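Local structure of beta-lactamase domain protein (5I0P) at residues L56-D61 with G65-D70; W113-G118 with W123-W128; L344-L347 with V352-H355. The protein binds two zinc ions and probably acts as a metal-dependent hydrolase of the metallo-beta-lactamase superfamily, with a substrate that is not established. All blocks are in the same frame, centred on the assembly; numbering follows the deposited sequence.

Contact 1: L56-D61 with G65-D70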
# COMPACT_ATOMS: atom_id res chain seq x y z
N LEU A 56 -3.89 10.64 -14.11
CA LEU A 56 -4.96 11.60 -13.90
C LEU A 56 -4.76 12.81 -14.80
O LEU A 56 -3.73 13.49 -14.72
CB LEU A 56 -5.02 12.02 -12.45
CG LEU A 56 -5.07 10.91 -11.40
CD1 LEU A 56 -5.24 11.56 -10.03
CD2 LEU A 56 -6.21 9.98 -11.69
N ARG A 57 -5.73 13.08 -15.67
CA ARG A 57 -5.70 14.29 -16.48
C ARG A 57 -5.69 15.53 -15.60
O ARG A 57 -6.49 15.67 -14.67
CB ARG A 57 -6.91 14.30 -17.40
CG ARG A 57 -6.88 15.42 -18.37
CD ARG A 57 -5.64 15.34 -19.22
NE ARG A 57 -5.76 16.23 -20.37
CZ ARG A 57 -5.60 17.55 -20.32
NH1 ARG A 57 -5.28 18.12 -19.16
NH2 ARG A 57 -5.73 18.30 -21.42
N ASP A 58 -4.79 16.46 -15.90
CA ASP A 58 -4.51 17.53 -14.97
C ASP A 58 -4.06 18.79 -15.71
O ASP A 58 -3.85 18.78 -16.93
CB ASP A 58 -3.47 17.08 -13.93
CG ASP A 58 -3.51 17.91 -12.66
OD1 ASP A 58 -4.37 18.82 -12.58
OD2 ASP A 58 -2.68 17.66 -11.76
N GLU A 59 -3.98 19.90 -14.98
CA GLU A 59 -3.46 21.15 -15.51
C GLU A 59 -2.88 21.95 -14.34
O GLU A 59 -3.59 22.21 -13.37
CB GLU A 59 -4.56 21.94 -16.25
CG GLU A 59 -4.11 23.32 -16.71
CD GLU A 59 -5.21 24.09 -17.36
OE1 GLU A 59 -4.96 25.26 -17.70
OE2 GLU A 59 -6.34 23.57 -17.48
N ILE A 60 -1.60 22.32 -14.43
CA ILE A 60 -0.92 23.05 -13.36
C ILE A 60 -0.27 24.31 -13.93
O ILE A 60 0.62 24.22 -14.80
CB ILE A 60 0.14 22.20 -12.64
CG1 ILE A 60 -0.47 20.95 -12.02
CG2 ILE A 60 0.82 23.00 -11.55
CD1 ILE A 60 0.55 20.08 -11.40
N ASP A 61 -0.65 25.47 -13.40
CA ASP A 61 -0.13 26.74 -13.88
C ASP A 61 -0.42 26.91 -15.37
O ASP A 61 0.44 27.32 -16.15
CB ASP A 61 1.37 26.88 -13.61
CG ASP A 61 1.66 27.07 -12.17
OD1 ASP A 61 0.91 27.85 -11.53
OD2 ASP A 61 2.60 26.42 -11.66
N GLY A 65 -1.66 18.42 -18.53
CA GLY A 65 -0.88 17.21 -18.47
C GLY A 65 -1.46 16.12 -17.58
O GLY A 65 -2.68 16.01 -17.42
N TRP A 66 -0.59 15.32 -16.98
CA TRP A 66 -0.98 14.16 -16.22
C TRP A 66 -0.28 14.15 -14.88
O TRP A 66 0.93 14.42 -14.78
CB TRP A 66 -0.63 12.89 -17.01
CG TRP A 66 -1.28 12.90 -18.38
CD1 TRP A 66 -0.76 13.42 -19.55
CD2 TRP A 66 -2.57 12.40 -18.71
NE1 TRP A 66 -1.66 13.28 -20.58
CE2 TRP A 66 -2.77 12.65 -20.10
CE3 TRP A 66 -3.59 11.77 -17.98
CZ2 TRP A 66 -3.94 12.28 -20.75
CZ3 TRP A 66 -4.74 11.40 -18.64
CH2 TRP A 66 -4.92 11.67 -20.02
N THR A 67 -1.03 13.83 -13.83
CA THR A 67 -0.43 13.49 -12.55
C THR A 67 -0.40 11.97 -12.47
O THR A 67 -1.41 11.31 -12.73
CB THR A 67 -1.21 14.06 -11.39
OG1 THR A 67 -0.99 15.47 -11.35
CG2 THR A 67 -0.68 13.44 -10.07
N ILE A 68 0.78 11.43 -12.22
CA ILE A 68 0.95 10.00 -12.04
C ILE A 68 0.71 9.66 -10.59
O ILE A 68 1.22 10.35 -9.69
CB ILE A 68 2.35 9.55 -12.49
CG1 ILE A 68 2.49 9.68 -14.01
CG2 ILE A 68 2.59 8.13 -12.05
CD1 ILE A 68 3.88 9.34 -14.50
N VAL A 69 -0.04 8.60 -10.33
CA VAL A 69 -0.11 8.04 -8.99
C VAL A 69 0.52 6.65 -9.01
O VAL A 69 -0.09 5.69 -9.51
CB VAL A 69 -1.55 8.00 -8.46
CG1 VAL A 69 -1.58 7.39 -7.03
CG2 VAL A 69 -2.15 9.42 -8.50
N ASP A 70 1.70 6.55 -8.39
CA ASP A 70 2.47 5.31 -8.20
C ASP A 70 3.17 4.87 -9.48
O ASP A 70 2.75 5.20 -10.58
CB ASP A 70 1.56 4.21 -7.62
CG ASP A 70 1.20 4.46 -6.14
OD1 ASP A 70 1.81 5.35 -5.53
OD2 ASP A 70 0.33 3.75 -5.57
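Asp-58 and Thr-67 show how a beta hairpin can be tied together by side chains as well as by its ladder. The strands run antiparallel, with Leu-56 and Thr-67 exchanging two backbone bonds and Asp-58 and Gly-65 a second two. From Asp-58, CB lies 3.7 Å from Gly-65 O. The first torsion sets CG anti to the backbone N (chi1 -159°), which places the carboxylate beside the Thr-67 hydroxyl. There Asp-58 OD2 receives the hydroxyl OG1 of Thr-67 at 2.8 Å, through the lone pair pointing away from OD1, and forms a salt bridge with Arg-97. OD1 takes the N-H of Glu-59 from above the carboxylate plane, and also that of Gly-201. Four partners thus fix this buried carboxylate. Beside Thr-67 on the same face, Leu-56 CD1 meets Val-69 CG2 at 4.1 Å. On the other face, Arg-57 CD lies over the Trp-66 indole, 3.8 Å from the six-membered ring centroid, while the guanidinium is too distant for more than a weak cation-pi attraction. Trp-66 NE1 bonds to Leu-90 O. The hairpin is internal to the seven-stranded mixed sheet: strand 37-43 lies next to 50-60, and strand 95-99 runs parallel to 63-69.

Contact 2: W113-G118 with W123-W128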
# COMPACT_ATOMS: atom_id res chain seq x y z
N TRP A 113 13.03 7.79 -11.71
CA TRP A 113 13.03 7.65 -13.17
C TRP A 113 11.88 8.41 -13.81
O TRP A 113 12.07 9.12 -14.81
CB TRP A 113 12.91 6.17 -13.52
CG TRP A 113 13.01 5.85 -14.97
CD1 TRP A 113 14.14 5.78 -15.71
CD2 TRP A 113 11.93 5.49 -15.84
NE1 TRP A 113 13.84 5.40 -16.99
CE2 TRP A 113 12.49 5.21 -17.09
CE3 TRP A 113 10.55 5.36 -15.69
CZ2 TRP A 113 11.71 4.85 -18.19
CZ3 TRP A 113 9.78 4.98 -16.80
CH2 TRP A 113 10.36 4.73 -18.02
N LEU A 114 10.67 8.28 -13.25
CA LEU A 114 9.53 9.03 -13.76
C LEU A 114 9.73 10.52 -13.60
O LEU A 114 9.56 11.29 -14.55
CB LEU A 114 8.25 8.61 -13.04
CG LEU A 114 7.72 7.24 -13.45
CD1 LEU A 114 6.48 6.91 -12.66
CD2 LEU A 114 7.46 7.17 -14.92
N CYS A 115 10.13 10.95 -12.39
CA CYS A 115 10.28 12.37 -12.11
C CYS A 115 11.22 13.02 -13.10
O CYS A 115 11.02 14.18 -13.48
CB CYS A 115 10.84 12.57 -10.71
SG CYS A 115 9.60 12.43 -9.51
N GLU A 116 12.23 12.27 -13.53
CA GLU A 116 13.27 12.82 -14.38
C GLU A 116 13.03 12.56 -15.85
O GLU A 116 13.93 12.82 -16.67
CB GLU A 116 14.60 12.30 -13.90
CG GLU A 116 15.14 13.27 -12.87
CD GLU A 116 16.25 12.65 -12.12
OE1 GLU A 116 16.78 11.65 -12.65
OE2 GLU A 116 16.56 13.14 -11.02
N GLY A 117 11.84 12.09 -16.20
CA GLY A 117 11.42 12.04 -17.59
C GLY A 117 11.61 10.73 -18.29
O GLY A 117 11.52 10.70 -19.52
N GLY A 118 11.87 9.64 -17.57
CA GLY A 118 12.01 8.36 -18.22
C GLY A 118 13.27 8.30 -19.07
O GLY A 118 14.17 9.14 -18.98
N TRP A 123 10.67 15.27 -19.17
CA TRP A 123 10.23 16.30 -18.24
C TRP A 123 11.08 16.18 -16.98
O TRP A 123 11.94 15.29 -16.86
CB TRP A 123 8.73 16.17 -17.93
CG TRP A 123 8.36 14.73 -17.63
CD1 TRP A 123 8.68 14.02 -16.50
CD2 TRP A 123 7.60 13.85 -18.45
NE1 TRP A 123 8.19 12.75 -16.58
CE2 TRP A 123 7.52 12.61 -17.77
CE3 TRP A 123 7.00 13.97 -19.71
CZ2 TRP A 123 6.84 11.50 -18.31
CZ3 TRP A 123 6.35 12.88 -20.25
CH2 TRP A 123 6.27 11.66 -19.54
N ASN A 124 10.87 17.11 -16.05
CA ASN A 124 11.56 17.07 -14.76
C ASN A 124 10.59 17.64 -13.74
O ASN A 124 10.42 18.86 -13.65
CB ASN A 124 12.88 17.83 -14.79
CG ASN A 124 14.05 16.94 -15.19
OD1 ASN A 124 14.59 16.20 -14.35
ND2 ASN A 124 14.46 16.98 -16.46
N VAL A 125 9.94 16.74 -13.00
CA VAL A 125 8.80 17.09 -12.17
C VAL A 125 9.07 16.65 -10.75
O VAL A 125 10.02 15.92 -10.46
CB VAL A 125 7.50 16.47 -12.68
CG1 VAL A 125 7.23 16.91 -14.13
CG2 VAL A 125 7.61 14.98 -12.56
N ARG A 126 8.21 17.12 -9.85
CA ARG A 126 8.37 16.94 -8.42
C ARG A 126 7.61 15.70 -7.91
O ARG A 126 6.51 15.39 -8.35
CB ARG A 126 7.91 18.22 -7.70
CG ARG A 126 7.85 18.05 -6.19
CD ARG A 126 9.24 18.09 -5.52
NE ARG A 126 9.86 19.40 -5.63
CZ ARG A 126 10.82 19.73 -6.50
NH1 ARG A 126 11.29 18.84 -7.36
NH2 ARG A 126 11.30 20.97 -6.53
N LEU A 127 8.22 14.99 -6.99
CA LEU A 127 7.57 13.89 -6.30
C LEU A 127 6.68 14.41 -5.17
O LEU A 127 7.14 15.19 -4.33
CB LEU A 127 8.63 12.96 -5.72
CG LEU A 127 8.11 12.07 -4.60
CD1 LEU A 127 7.20 11.02 -5.20
CD2 LEU A 127 9.25 11.43 -3.79
N TRP A 128 5.42 13.95 -5.13
CA TRP A 128 4.49 14.24 -4.04
C TRP A 128 4.28 12.98 -3.18
O TRP A 128 3.89 11.92 -3.69
CB TRP A 128 3.14 14.75 -4.59
CG TRP A 128 3.24 16.12 -5.29
CD1 TRP A 128 4.12 16.46 -6.28
CD2 TRP A 128 2.42 17.28 -5.07
NE1 TRP A 128 3.91 17.76 -6.67
CE2 TRP A 128 2.89 18.29 -5.93
CE3 TRP A 128 1.35 17.56 -4.20
CZ2 TRP A 128 2.33 19.59 -5.95
CZ3 TRP A 128 0.80 18.83 -4.22
CH2 TRP A 128 1.30 19.84 -5.09
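The N-H of Val-125 meets Cys-115 O at 2.8 Å, where the end of helix 111-115 comes alongside the chain leading into strand 126-130, the CA atoms of Cys-115 and Val-125 being 4.9 Å apart. The helix closes in a Schellman motif: Gly-118 N returns to Trp-113 O, Gly-117 N to Leu-114 O, and Gly-117 takes the positive phi of the C-prime position. The Trp-123 indole packs on this helix end. Its CG stands between the backbone N and the carbonyl carbon (chi1 46°), which turns the ring back over the helix end. Trp-123 NE1 gives its hydrogen to Leu-114 O at 2.9 Å, close to the ring plane although the N-H...O angle is bent to 143°. Gly-117 CA rests over the face of the Trp-123 ring, 3.7 Å from the five-membered centroid, in a CH-pi contact; Phe-86 of helix 76-88 meets the indole edge-to-face. Further along, Cys-115 SG packs against Leu-127 CB at 3.9 Å, and Glu-116 CG lies 3.3 Å from Asn-124 OD1. Leu-114 O serves two donors, Trp-123 NE1 and Gly-117 N, while Cys-115 O is taken by Val-125 N. Such chemistry implies that carbonyls left without i+4 partners where a helix stops can be satisfied jointly by the capping turn and by the returning chain.

Contact 3: L344-L347 with V352-H355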
# COMPACT_ATOMS: atom_id res chain seq x y z
N LEU A 344 -1.06 -7.17 19.11
CA LEU A 344 -2.36 -6.55 19.34
C LEU A 344 -2.98 -7.11 20.62
O LEU A 344 -3.44 -6.35 21.48
CB LEU A 344 -3.26 -6.77 18.13
CG LEU A 344 -4.67 -6.19 18.07
CD1 LEU A 344 -5.16 -6.23 16.62
CD2 LEU A 344 -5.68 -6.92 18.99
N LEU A 345 -2.98 -8.45 20.75
CA LEU A 345 -3.55 -9.09 21.93
C LEU A 345 -2.75 -8.71 23.16
O LEU A 345 -3.30 -8.42 24.24
CB LEU A 345 -3.56 -10.61 21.74
CG LEU A 345 -4.35 -11.23 20.56
CD1 LEU A 345 -3.95 -12.67 20.29
CD2 LEU A 345 -5.86 -11.10 20.74
N TRP A 346 -1.44 -8.64 23.00
CA TRP A 346 -0.60 -8.27 24.11
C TRP A 346 -0.89 -6.84 24.54
O TRP A 346 -1.17 -6.58 25.72
CB TRP A 346 0.86 -8.48 23.72
CG TRP A 346 1.85 -7.86 24.66
CD1 TRP A 346 1.90 -7.98 26.01
CD2 TRP A 346 2.94 -7.01 24.29
NE1 TRP A 346 2.97 -7.27 26.51
CE2 TRP A 346 3.62 -6.66 25.48
CE3 TRP A 346 3.42 -6.53 23.07
CZ2 TRP A 346 4.75 -5.83 25.48
CZ3 TRP A 346 4.54 -5.69 23.08
CH2 TRP A 346 5.19 -5.36 24.28
N LEU A 347 -0.88 -5.90 23.60
CA LEU A 347 -1.11 -4.51 24.00
C LEU A 347 -2.54 -4.28 24.49
O LEU A 347 -2.78 -3.32 25.22
CB LEU A 347 -0.73 -3.56 22.86
CG LEU A 347 0.77 -3.71 22.61
CD1 LEU A 347 1.23 -3.15 21.29
CD2 LEU A 347 1.50 -3.06 23.75
N VAL A 352 0.36 -11.68 28.00
CA VAL A 352 1.56 -11.26 28.70
C VAL A 352 2.74 -11.88 27.97
O VAL A 352 2.60 -12.93 27.34
CB VAL A 352 1.51 -11.72 30.17
CG1 VAL A 352 2.88 -11.68 30.81
CG2 VAL A 352 0.51 -10.86 30.97
N ARG A 353 3.88 -11.19 27.97
CA ARG A 353 5.09 -11.67 27.32
C ARG A 353 6.11 -12.12 28.36
O ARG A 353 6.09 -11.65 29.49
CB ARG A 353 5.78 -10.59 26.51
CG ARG A 353 5.09 -10.09 25.37
CD ARG A 353 5.88 -8.86 25.00
NE ARG A 353 6.66 -9.00 23.79
CZ ARG A 353 7.78 -8.33 23.57
NH1 ARG A 353 8.25 -7.49 24.50
NH2 ARG A 353 8.43 -8.52 22.43
N GLU A 354 7.04 -12.97 27.94
CA GLU A 354 8.10 -13.39 28.84
C GLU A 354 9.32 -13.79 28.02
O GLU A 354 9.20 -14.54 27.04
CB GLU A 354 7.64 -14.55 29.73
CG GLU A 354 8.30 -14.58 31.12
CD GLU A 354 7.68 -13.60 32.13
OE1 GLU A 354 8.46 -13.01 32.91
OE2 GLU A 354 6.44 -13.42 32.16
N HIS A 355 10.48 -13.26 28.41
CA HIS A 355 11.75 -13.68 27.84
C HIS A 355 12.20 -14.98 28.50
O HIS A 355 12.44 -15.02 29.71
CB HIS A 355 12.80 -12.59 28.03
CG HIS A 355 12.47 -11.29 27.37
ND1 HIS A 355 11.40 -10.51 27.75
CD2 HIS A 355 13.08 -10.63 26.36
CE1 HIS A 355 11.35 -9.42 27.00
NE2 HIS A 355 12.36 -9.48 26.14
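Trp-346 and Val-352 bring the two segments closest, with their CA atoms 5.9 Å apart, at the place where the last turn of helix 333-347 gives way, after a four-residue link, to strand 352-355. The backbones make no ladder, one being helical and the other extended, and the contact is carried almost wholly by two long side chains, Trp-346 and Arg-353, each of which points toward the other segment from its CA. In Trp-346 CG is anti to the backbone N (chi1 167°), which lays the indole against Arg-353. One face of the ring receives Arg-353, and the opposite face is touched near its rim by Leu-347 CD2, 4.0 Å above the plane. A helix that ends beside a small antiparallel hairpin, here formed by strands 352-355 and 361-364, is consistent with the wing of a winged-helix domain, as would suit the helix-turn-helix relationship of the C-terminal family. Arg-353 lays its aliphatic part over the indole: CG is 3.7 Å from Trp-346 NE1, and CD sits above the ring centre, although modelled so close to the ring carbons that its exact height is doubtful. Beyond CD the chain bends at chi3, carrying the guanidinium across the six-membered ring. Arg-353 CZ is 4.3 Å from the centroid of the six-membered ring of Trp-346 and 23° off its normal, a cation-pi contact over the face; Arg-353 NH1 approaches Trp-346 CH2 at 3.7 Å. The two flat groups are not stacked exactly, their planes being 30° apart. Arg-353 NE is hydrogen-bonded to Tyr-363 OH on the partner strand of the hairpin.

Overall arrangement
Contacts 1 and 2 are neighbours, their centres 12 Å apart, and they meet where Ile-68 CD1 packs on Leu-114 CD1 at 4.0 Å; both reach the same seven-stranded sheet. Both lie near the dinuclear zinc site: the Val-69 side chain is about 7 Å from that of His-107 and about 11 Å from a zinc ion, and the Leu-127 side chain about 9 Å from that of His-107. Asp-70, ending contact 1, bonds through OD2 to His-107 ND1 and so is a second-shell residue. Contact 3 lies across the chain's centre, its centre about 46 Å from that of contact 1 and 45 Å from that of contact 2, remote from the metals.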